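Local coordinates for 2-hydroxyethylphosphonate dioxygenase (Streptomyces viridochromogenes, PDB 4YAR), which catalyses the iron(II)-dependent cleavage of 2-hydroxyethylphosphonate by dioxygen to hydroxymethylphosphonate and formate, a step in phosphinothricin tripeptide biosynthesis, at residues Gly128-Val136 with Ser196-Met207; Val136-Trp147 with Thr170-Pro181. The protein carries 1 engineered substitution. One frame throughout, in Å; residues are numbered along the deposited sequence. Where two conformers were deposited one is given.

Contact 1 of 2, residues Gly128-Val136 with Ser196-Met207. With CD (cadmium ion), chain B; CD (cadmium ion), chain E.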
loop_
_atom_site.group_PDB
_atom_site.type_symbol
_atom_site.label_atom_id
_atom_site.label_comp_id
_atom_site.label_asym_id
_atom_site.label_seq_id
_atom_site.Cartn_x
_atom_site.Cartn_y
_atom_site.Cartn_z
ATOM N N GLY A 128 -2.504 -13.763 12.224
ATOM C CA GLY A 128 -1.802 -12.485 11.879
ATOM C C GLY A 128 -1.248 -12.572 10.456
ATOM O O GLY A 128 -1.162 -13.645 9.905
ATOM N N HIS A 129 -0.860 -11.464 9.856
ATOM C CA HIS A 129 -0.341 -11.440 8.511
ATOM C C HIS A 129 0.598 -10.252 8.382
ATOM O O HIS A 129 0.555 -9.332 9.179
ATOM C CB HIS A 129 -1.465 -11.408 7.467
ATOM C CG HIS A 129 -2.588 -10.486 7.781
ATOM N ND1 HIS A 129 -2.465 -9.123 7.703
ATOM C CD2 HIS A 129 -3.888 -10.731 8.103
ATOM C CE1 HIS A 129 -3.612 -8.561 8.035
ATOM N NE2 HIS A 129 -4.494 -9.516 8.284
ATOM N N LEU A 130 1.484 -10.290 7.429
ATOM C CA LEU A 130 2.477 -9.244 7.281
ATOM C C LEU A 130 1.832 -7.893 7.027
ATOM O O LEU A 130 2.246 -6.882 7.600
ATOM C CB LEU A 130 3.350 -9.543 6.102
ATOM C CG LEU A 130 4.455 -8.536 5.735
ATOM C CD1 LEU A 130 5.359 -8.283 6.931
ATOM C CD2 LEU A 130 5.177 -9.068 4.517
ATOM N N GLU A 131 0.824 -7.896 6.171
ATOM C CA GLU A 131 0.183 -6.649 5.783
ATOM C C GLU A 131 -0.464 -5.892 6.938
ATOM O O GLU A 131 -1.237 -6.458 7.769
ATOM C CB GLU A 131 -0.809 -6.888 4.665
ATOM C CG GLU A 131 -0.159 -7.311 3.376
ATOM C CD GLU A 131 0.358 -8.750 3.357
ATOM O OE1 GLU A 131 -0.069 -9.570 4.198
ATOM O OE2 GLU A 131 1.219 -8.992 2.501
ATOM N N PRO A 132 -0.243 -4.563 6.933
ATOM C CA PRO A 132 -0.980 -3.703 7.857
ATOM C C PRO A 132 -2.394 -3.502 7.269
ATOM O O PRO A 132 -2.590 -3.745 6.078
ATOM C CB PRO A 132 -0.165 -2.414 7.804
ATOM C CG PRO A 132 0.426 -2.377 6.454
ATOM C CD PRO A 132 0.522 -3.787 5.940
ATOM N N ALA A 133 -3.371 -3.157 8.081
ATOM C CA ALA A 133 -4.726 -2.913 7.554
ATOM C C ALA A 133 -5.424 -1.764 8.275
ATOM O O ALA A 133 -5.204 -1.545 9.459
ATOM C CB ALA A 133 -5.564 -4.158 7.660
ATOM N N ILE A 134 -6.316 -1.064 7.559
ATOM C CA ILE A 134 -7.292 -0.189 8.205
ATOM C C ILE A 134 -8.542 -1.076 8.356
ATOM O O ILE A 134 -8.928 -1.782 7.424
ATOM C CB ILE A 134 -7.611 1.123 7.384
ATOM C CG1 ILE A 134 -6.457 2.164 7.409
ATOM C CG2 ILE A 134 -8.875 1.821 7.875
ATOM C CD1 ILE A 134 -6.575 3.301 6.384
ATOM N N THR A 135 -9.162 -1.027 9.533
ATOM C CA THR A 135 -10.379 -1.728 9.845
ATOM C C THR A 135 -11.380 -0.725 10.360
ATOM O O THR A 135 -11.079 0.159 11.195
ATOM C CB THR A 135 -10.203 -2.835 10.915
ATOM O OG1 THR A 135 -9.146 -3.728 10.500
ATOM C CG2 THR A 135 -11.508 -3.597 11.093
ATOM N N VAL A 136 -12.531 -0.793 9.751
ATOM C CA VAL A 136 -13.645 0.115 10.088
ATOM C C VAL A 136 -14.917 -0.688 10.326
ATOM O O VAL A 136 -15.250 -1.598 9.570
ATOM C CB VAL A 136 -13.822 1.219 9.035
ATOM C CG1 VAL A 136 -14.096 0.677 7.660
ATOM C CG2 VAL A 136 -14.839 2.274 9.477
ATOM N N SER A 196 -12.088 -4.687 6.166
ATOM C CA SER A 196 -10.684 -4.807 6.486
ATOM C C SER A 196 -9.944 -4.550 5.187
ATOM O O SER A 196 -10.109 -5.300 4.211
ATOM C CB SER A 196 -10.325 -6.150 7.073
ATOM O OG SER A 196 -8.925 -6.225 7.376
ATOM N N TYR A 197 -9.169 -3.478 5.177
ATOM C CA TYR A 197 -8.454 -2.997 4.013
ATOM C C TYR A 197 -6.927 -3.048 4.247
ATOM O O TYR A 197 -6.399 -2.259 5.046
ATOM C CB TYR A 197 -8.820 -1.547 3.711
ATOM C CG TYR A 197 -8.176 -1.037 2.424
ATOM C CD1 TYR A 197 -8.682 -1.406 1.193
ATOM C CD2 TYR A 197 -7.071 -0.208 2.457
ATOM C CE1 TYR A 197 -8.097 -0.989 0.019
ATOM C CE2 TYR A 197 -6.464 0.255 1.300
ATOM C CZ TYR A 197 -6.990 -0.129 0.061
ATOM O OH TYR A 197 -6.370 0.325 -1.071
ATOM N N THR A 198 -6.276 -3.952 3.537
ATOM C CA THR A 198 -4.833 -4.122 3.683
ATOM C C THR A 198 -4.076 -3.298 2.623
ATOM O O THR A 198 -4.584 -2.927 1.588
ATOM C CB THR A 198 -4.459 -5.572 3.532
ATOM O OG1 THR A 198 -4.721 -5.926 2.170
ATOM C CG2 THR A 198 -5.220 -6.503 4.490
ATOM N N ALA A 199 -2.892 -2.864 2.955
ATOM C CA ALA A 199 -2.046 -2.251 1.928
ATOM C C ALA A 199 -0.938 -3.248 1.702
ATOM O O ALA A 199 -0.670 -4.051 2.575
ATOM C CB ALA A 199 -1.477 -0.949 2.454
ATOM N N GLN A 200 -0.210 -3.075 0.600
ATOM C CA GLN A 200 1.081 -3.782 0.386
ATOM C C GLN A 200 2.029 -3.493 1.502
ATOM O O GLN A 200 2.107 -2.388 1.998
ATOM C CB GLN A 200 1.704 -3.397 -0.979
ATOM C CG GLN A 200 2.559 -2.101 -1.020
ATOM C CD GLN A 200 1.835 -0.782 -0.654
ATOM O OE1 GLN A 200 0.593 -0.638 -0.770
ATOM N NE2 GLN A 200 2.635 0.218 -0.259
ATOM N N SER A 201 2.774 -4.501 1.935
ATOM C CA SER A 201 3.835 -4.303 2.899
ATOM C C SER A 201 5.055 -3.792 2.123
ATOM O O SER A 201 5.497 -4.373 1.161
ATOM C CB SER A 201 4.218 -5.589 3.596
ATOM O OG SER A 201 5.352 -5.376 4.380
ATOM N N ASN A 202 5.602 -2.690 2.549
ATOM C CA ASN A 202 6.764 -2.166 1.867
ATOM C C ASN A 202 8.052 -2.841 2.254
ATOM O O ASN A 202 9.088 -2.482 1.704
ATOM C CB ASN A 202 6.904 -0.630 2.119
ATOM C CG ASN A 202 5.825 0.166 1.397
ATOM O OD1 ASN A 202 5.508 -0.131 0.256
ATOM N ND2 ASN A 202 5.281 1.184 2.041
ATOM N N ILE A 203 8.000 -3.739 3.238
ATOM C CA ILE A 203 9.201 -4.498 3.680
ATOM C C ILE A 203 9.169 -5.862 2.944
ATOM O O ILE A 203 10.112 -6.680 2.975
ATOM C CB ILE A 203 9.205 -4.565 5.243
ATOM C CG1 ILE A 203 10.555 -4.979 5.786
ATOM C CG2 ILE A 203 8.083 -5.423 5.794
ATOM C CD1 ILE A 203 11.568 -3.863 5.594
ATOM N N SER A 204 8.088 -6.092 2.215
ATOM C CA SER A 204 7.934 -7.371 1.567
ATOM C C SER A 204 9.029 -7.708 0.539
ATOM O O SER A 204 9.500 -8.866 0.523
ATOM C CB SER A 204 6.565 -7.519 0.908
ATOM O OG SER A 204 6.419 -8.878 0.591
ATOM N N PRO A 205 9.403 -6.727 -0.327
ATOM C CA PRO A 205 10.455 -7.001 -1.288
ATOM C C PRO A 205 11.793 -7.390 -0.590
ATOM O O PRO A 205 12.457 -8.321 -1.037
ATOM C CB PRO A 205 10.541 -5.697 -2.093
ATOM C CG PRO A 205 9.140 -5.200 -2.073
ATOM C CD PRO A 205 8.691 -5.491 -0.655
ATOM N N LEU A 206 12.151 -6.655 0.445
ATOM C CA LEU A 206 13.330 -6.967 1.322
ATOM C C LEU A 206 13.220 -8.383 1.881
ATOM O O LEU A 206 14.166 -9.222 1.757
ATOM C CB LEU A 206 13.486 -5.976 2.474
ATOM C CG LEU A 206 14.539 -6.325 3.564
ATOM C CD1 LEU A 206 15.846 -6.561 2.848
ATOM C CD2 LEU A 206 14.645 -5.246 4.661
ATOM N N MET A 207 12.068 -8.683 2.487
ATOM C CA MET A 207 11.873 -10.009 3.089
ATOM C C MET A 207 11.971 -11.129 2.084
ATOM O O MET A 207 12.552 -12.170 2.381
ATOM C CB MET A 207 10.526 -10.100 3.822
ATOM C CG MET A 207 10.580 -9.299 5.102
ATOM S SD MET A 207 8.966 -9.120 5.867
ATOM C CE MET A 207 8.615 -10.825 6.115
HETATM CD CD CD B . -6.725 -9.387 8.849
HETATM CD CD CD E . 0.891 -11.375 3.018
HETATM O O HOH W 1 -6.392 -7.137 8.247
HETATM O O HOH W 2 -7.406 -8.958 6.808
HETATM O O HOH W 3 -9.098 -8.814 9.307
HETATM O O HOH W 4 -7.018 -11.721 8.534
#
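L130 and M207 reach toward each other tip to tip, CD1 of the leucine lying 3.9 Å from SD of the methionine. With CG of L130 anti to the backbone N (chi1 178°), the isobutyl fork is carried over S201, whose CB and OG both touch CG and CD2; OG of S201 lies 3.6 Å from L130 CG. That hydroxyl, on a residue preceding the turn that leads into a helix, also accepts a weak capping bond from I203 N, and CG2 of I203 adds an apolar touch on L130 CD1. E131 leans the other way along segment 196-207: its CB packs against CB of T198, and its CG sits 3.4 Å from O of A199. The chain then bends at chi2 (74°), and OE1 and OE2 both bind a cadmium ion.

From A133 onward the backbones pair as antiparallel strands. I134 and Y197 form a hydrogen-bonded pair, with Y197 N to I134 O at 2.8 Å and nearly straight (171°). A133 and T135 put their side chains on the same face as S196 and T198, so CB of A133 meets CG2 of T198 at 4.0 Å.

Near S196 on this face lies another cadmium ion, which H129 binds through NE2 at 2.3 Å, while its ND1 gives a weak bond to O of E131 that bears on the ring's rotation; H182 is another ligand. Water 1, bound to this cadmium, is 2.8 Å from OG of S196. Cadmium therefore occupies the site formed by the iron-binding histidines H129 and H182, and S196, a substrate-binding residue, reaches the metal's coordination shell through water.

Contact 2 of 2, residues Val136-Trp147 with Thr170-Pro181; sequences VNLGPGDINGRW and TGDSYVHPSYCP. Engineered in segment 170-181: H176 (natural residue Glu). With CD (cadmium ion), chain H.
W147 meets Y174 and H176 along one edge of its indole and C180 near its root. CB packs against SG of C180 at 3.9 Å, and the sulfur makes an oblique contact with the five-membered ring. CG is anti to the carbonyl carbon (chi1 -57°), a setting that swings the indole across to strand 173-176. CD1 then comes 3.7 Å from CE1 of H176, an engineered residue in place of glutamate; the two rings meet rim to rim. H176 and C180 each adopt two conformers, and their contacts hold for one conformer alone. Next along the edge, NE1 donates to OH of Y174 at 2.7 Å, with the hydroxyl near the indole plane and the N-H bent to 149°. Beyond it, CE2 lies close to the same hydroxyl, and CZ2 rests 3.5 Å from CZ of Y174. The six-membered ring thus points its edge at the tyrosine face in an offset edge-to-face pair, planes at 71°. Y174 OH is gripped a second time by OH of Y184, while the carbonyl carbon of G145 lies over one indole face, offset toward the rim.

At the other end, V136 pairs with S173 in a non-hydrogen-bonded bridge, their CB atoms touching. N137 N donates to O of D172 at 3.1 Å, and OG1 of T170 donates to O of N137 at 2.8 Å, approaching from above the carbonyl plane. N137 OD1 takes the amide of G139 in an Asx turn, and its ND2 reaches O of G141.

Strand 133-140 is flanked by strands 173-176 and 192-198, whereas strand 143-146 runs between 156-159 and 183-186 in a separate three-stranded sheet. W147, directly after strand 143-146, joins that sheet to strand 173-176, and F338 of strand 335-343 packs on V136 and T170.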
loop_
_atom_site.group_PDB
_atom_site.type_symbol
_atom_site.label_atom_id
_atom_site.label_comp_id
_atom_site.label_asym_id
_atom_site.label_seq_id
_atom_site.Cartn_x
_atom_site.Cartn_y
_atom_site.Cartn_z
ATOM N N VAL A 136 -12.531 -0.793 9.751
ATOM C CA VAL A 136 -13.645 0.115 10.088
ATOM C C VAL A 136 -14.917 -0.688 10.326
ATOM O O VAL A 136 -15.250 -1.598 9.570
ATOM C CB VAL A 136 -13.822 1.219 9.035
ATOM C CG1 VAL A 136 -14.096 0.677 7.660
ATOM C CG2 VAL A 136 -14.839 2.274 9.477
ATOM N N ASN A 137 -15.637 -0.286 11.360
ATOM C CA ASN A 137 -16.934 -0.877 11.669
ATOM C C ASN A 137 -18.024 -0.236 10.811
ATOM O O ASN A 137 -18.302 0.966 10.869
ATOM C CB ASN A 137 -17.276 -0.787 13.144
ATOM C CG ASN A 137 -18.536 -1.604 13.534
ATOM O OD1 ASN A 137 -19.223 -2.262 12.698
ATOM N ND2 ASN A 137 -18.820 -1.616 14.838
ATOM N N LEU A 138 -18.665 -1.026 9.989
ATOM C CA LEU A 138 -19.801 -0.529 9.178
ATOM C C LEU A 138 -21.141 -0.498 9.976
ATOM O O LEU A 138 -22.160 0.113 9.569
ATOM C CB LEU A 138 -20.018 -1.466 7.970
ATOM C CG LEU A 138 -18.966 -1.530 6.858
ATOM C CD1 LEU A 138 -19.231 -2.466 5.666
ATOM C CD2 LEU A 138 -18.577 -0.122 6.432
ATOM N N GLY A 139 -21.156 -1.121 11.104
ATOM C CA GLY A 139 -22.402 -1.304 11.857
ATOM C C GLY A 139 -23.373 -2.382 11.357
ATOM O O GLY A 139 -23.057 -3.120 10.480
ATOM N N PRO A 140 -24.615 -2.383 11.850
ATOM C CA PRO A 140 -25.140 -1.375 12.757
ATOM C C PRO A 140 -24.730 -1.558 14.216
ATOM O O PRO A 140 -24.984 -0.635 15.020
ATOM C CB PRO A 140 -26.664 -1.576 12.680
ATOM C CG PRO A 140 -26.819 -3.024 12.287
ATOM C CD PRO A 140 -25.670 -3.284 11.343
ATOM N N GLY A 141 -24.142 -2.695 14.544
ATOM C CA GLY A 141 -23.817 -3.050 15.938
ATOM C C GLY A 141 -22.347 -2.831 16.312
ATOM O O GLY A 141 -21.461 -2.879 15.432
ATOM N N ASP A 142 -22.121 -2.539 17.586
ATOM C CA ASP A 142 -20.768 -2.511 18.199
ATOM C C ASP A 142 -20.173 -3.904 18.135
ATOM O O ASP A 142 -20.904 -4.920 18.238
ATOM C CB ASP A 142 -20.853 -2.084 19.652
ATOM C CG ASP A 142 -21.339 -0.647 19.897
ATOM O OD1 ASP A 142 -21.406 0.267 19.040
ATOM O OD2 ASP A 142 -21.722 -0.423 21.056
ATOM N N ILE A 143 -18.854 -3.979 17.948
ATOM C CA ILE A 143 -18.132 -5.235 18.001
ATOM C C ILE A 143 -16.993 -5.149 18.967
ATOM O O ILE A 143 -16.549 -4.054 19.341
ATOM C CB ILE A 143 -17.613 -5.645 16.643
ATOM C CG1 ILE A 143 -16.574 -4.636 16.179
ATOM C CG2 ILE A 143 -18.780 -5.729 15.666
ATOM C CD1 ILE A 143 -15.939 -4.880 14.821
ATOM N N ASN A 144 -16.601 -6.311 19.448
ATOM C CA ASN A 144 -15.371 -6.407 20.217
ATOM C C ASN A 144 -14.219 -6.689 19.296
ATOM O O ASN A 144 -14.303 -7.612 18.487
ATOM C CB ASN A 144 -15.424 -7.574 21.200
ATOM C CG ASN A 144 -16.533 -7.458 22.261
ATOM O OD1 ASN A 144 -17.381 -8.320 22.354
ATOM N ND2 ASN A 144 -16.508 -6.435 23.048
ATOM N N GLY A 145 -13.121 -5.952 19.481
ATOM C CA GLY A 145 -11.855 -6.269 18.895
ATOM C C GLY A 145 -10.939 -6.954 19.888
ATOM O O GLY A 145 -10.870 -6.535 21.059
ATOM N N ARG A 146 -10.301 -8.019 19.432
ATOM C CA ARG A 146 -9.311 -8.797 20.228
ATOM C C ARG A 146 -7.957 -8.847 19.544
ATOM O O ARG A 146 -7.872 -9.210 18.348
ATOM C CB ARG A 146 -9.807 -10.222 20.485
ATOM C CG ARG A 146 -9.017 -11.024 21.505
ATOM C CD ARG A 146 -9.503 -12.463 21.586
ATOM N NE ARG A 146 -8.665 -13.261 22.493
ATOM C CZ ARG A 146 -8.782 -14.564 22.671
ATOM N NH1 ARG A 146 -9.699 -15.262 21.981
ATOM N NH2 ARG A 146 -7.970 -15.173 23.545
ATOM N N TRP A 147 -6.898 -8.506 20.306
ATOM C CA TRP A 147 -5.501 -8.442 19.794
ATOM C C TRP A 147 -4.470 -9.201 20.634
ATOM O O TRP A 147 -3.290 -8.927 20.503
ATOM C CB TRP A 147 -4.997 -6.976 19.656
ATOM C CG TRP A 147 -5.887 -6.276 18.801
ATOM C CD1 TRP A 147 -6.020 -6.458 17.432
ATOM C CD2 TRP A 147 -6.991 -5.463 19.203
ATOM N NE1 TRP A 147 -7.105 -5.736 16.974
ATOM C CE2 TRP A 147 -7.727 -5.144 18.041
ATOM C CE3 TRP A 147 -7.430 -4.965 20.430
ATOM C CZ2 TRP A 147 -8.854 -4.314 18.076
ATOM C CZ3 TRP A 147 -8.506 -4.134 20.446
ATOM C CH2 TRP A 147 -9.220 -3.814 19.281
ATOM N N THR A 170 -19.468 5.679 9.562
ATOM C CA THR A 170 -20.140 4.450 9.883
ATOM C C THR A 170 -19.826 3.946 11.311
ATOM O O THR A 170 -20.673 3.284 11.971
ATOM C CB THR A 170 -19.821 3.333 8.859
ATOM O OG1 THR A 170 -18.424 2.946 8.939
ATOM C CG2 THR A 170 -20.145 3.790 7.458
ATOM N N GLY A 171 -18.627 4.257 11.795
ATOM C CA GLY A 171 -18.096 3.664 13.024
ATOM C C GLY A 171 -16.636 3.999 13.304
ATOM O O GLY A 171 -16.017 4.712 12.563
ATOM N N ASP A 172 -16.154 3.480 14.397
ATOM C CA ASP A 172 -14.762 3.612 14.781
ATOM C C ASP A 172 -13.879 2.927 13.729
ATOM O O ASP A 172 -14.305 1.925 13.049
ATOM C CB ASP A 172 -14.509 2.930 16.148
ATOM C CG ASP A 172 -15.108 3.650 17.382
ATOM O OD1 ASP A 172 -15.568 4.804 17.354
ATOM O OD2 ASP A 172 -15.180 2.980 18.455
ATOM N N SER A 173 -12.619 3.366 13.656
ATOM C CA SER A 173 -11.632 2.719 12.817
ATOM C C SER A 173 -10.310 2.664 13.507
ATOM O O SER A 173 -10.066 3.453 14.405
ATOM C CB SER A 173 -11.493 3.429 11.444
ATOM O OG SER A 173 -11.178 4.798 11.630
ATOM N N TYR A 174 -9.471 1.745 13.102
ATOM C CA TYR A 174 -8.115 1.696 13.574
ATOM C C TYR A 174 -7.181 1.000 12.572
ATOM O O TYR A 174 -7.619 0.228 11.677
ATOM C CB TYR A 174 -8.025 1.000 14.945
ATOM C CG TYR A 174 -8.096 -0.517 14.878
ATOM C CD1 TYR A 174 -9.258 -1.202 14.532
ATOM C CD2 TYR A 174 -6.956 -1.279 15.191
ATOM C CE1 TYR A 174 -9.284 -2.581 14.464
ATOM C CE2 TYR A 174 -6.982 -2.645 15.148
ATOM C CZ TYR A 174 -8.136 -3.308 14.804
ATOM O OH TYR A 174 -8.080 -4.692 14.734
ATOM N N VAL A 175 -5.886 1.172 12.821
ATOM C CA VAL A 175 -4.873 0.526 12.030
ATOM C C VAL A 175 -4.289 -0.580 12.854
ATOM O O VAL A 175 -3.756 -0.351 13.949
ATOM C CB VAL A 175 -3.741 1.426 11.631
ATOM C CG1 VAL A 175 -2.707 0.572 10.876
ATOM C CG2 VAL A 175 -4.281 2.537 10.768
ATOM N N HIS A 176 -4.318 -1.741 12.211
ATOM C CA HIS A 176 -3.868 -2.979 12.758
ATOM C C HIS A 176 -2.386 -3.050 12.413
ATOM O O HIS A 176 -1.940 -2.781 11.265
ATOM C CB HIS A 176 -4.713 -4.138 12.185
ATOM C CG HIS A 176 -4.393 -5.469 12.768
ATOM N ND1 HIS A 176 -4.365 -5.705 14.128
ATOM C CD2 HIS A 176 -4.070 -6.641 12.172
ATOM C CE1 HIS A 176 -4.034 -6.967 14.339
ATOM N NE2 HIS A 176 -3.885 -7.561 13.166
ATOM N N PRO A 177 -1.581 -3.338 13.430
ATOM C CA PRO A 177 -0.196 -3.443 13.067
ATOM C C PRO A 177 0.121 -4.767 12.348
ATOM O O PRO A 177 -0.603 -5.732 12.495
ATOM C CB PRO A 177 0.519 -3.379 14.415
ATOM C CG PRO A 177 -0.461 -3.832 15.446
ATOM C CD PRO A 177 -1.824 -3.575 14.882
ATOM N N SER A 178 1.183 -4.759 11.565
ATOM C CA SER A 178 1.712 -5.952 10.920
ATOM C C SER A 178 1.907 -7.103 11.934
ATOM O O SER A 178 2.339 -6.877 13.031
ATOM C CB SER A 178 3.035 -5.589 10.274
ATOM O OG SER A 178 3.889 -6.702 10.216
ATOM N N TYR A 179 1.462 -8.291 11.547
ATOM C CA TYR A 179 1.634 -9.524 12.270
ATOM C C TYR A 179 0.829 -9.748 13.534
ATOM O O TYR A 179 0.800 -10.855 14.008
ATOM C CB TYR A 179 3.131 -9.872 12.473
ATOM C CG TYR A 179 3.800 -10.425 11.231
ATOM C CD1 TYR A 179 3.188 -11.432 10.458
ATOM C CD2 TYR A 179 5.082 -10.004 10.864
ATOM C CE1 TYR A 179 3.809 -11.963 9.333
ATOM C CE2 TYR A 179 5.720 -10.522 9.752
ATOM C CZ TYR A 179 5.090 -11.499 8.994
ATOM O OH TYR A 179 5.708 -11.985 7.897
ATOM N N CYS A 180 0.088 -8.734 13.994
ATOM C CA CYS A 180 -0.719 -8.862 15.204
ATOM C C CYS A 180 -1.886 -9.815 14.926
ATOM O O CYS A 180 -2.642 -9.591 13.981
ATOM C CB CYS A 180 -1.265 -7.493 15.644
ATOM S SG CYS A 180 -1.828 -7.422 17.376
ATOM N N PRO A 181 -2.013 -10.887 15.713
ATOM C CA PRO A 181 -3.199 -11.738 15.537
ATOM C C PRO A 181 -4.438 -10.976 15.977
ATOM O O PRO A 181 -4.358 -10.183 16.928
ATOM C CB PRO A 181 -2.956 -12.888 16.498
ATOM C CG PRO A 181 -1.474 -12.939 16.643
ATOM C CD PRO A 181 -1.057 -11.506 16.642
HETATM CD CD CD H . -21.829 1.976 20.602
HETATM O O HOH W 5 -21.347 4.234 19.407
#

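In the fold
Contacts 1 and 2 have centres 15 Å apart and share V136, the residue at which strand 133-140 passes from one to the other. That strand lies between 192-198, its partner in contact 1, and 173-176, its partner in contact 2 and an outermost strand of the six-stranded antiparallel sheet within this chain. Along the chain contact 2 is nested inside the loop closed by contact 1. The two also touch directly: H129 O lies 2.7 Å from Y179 N and A133 O 2.9 Å from H176 N, both probable hydrogen bonds. Together they bring H129, S196 and position 176, here an engineered histidine, close to one metal; S196 and position 176 bind substrate in another structure of this protein.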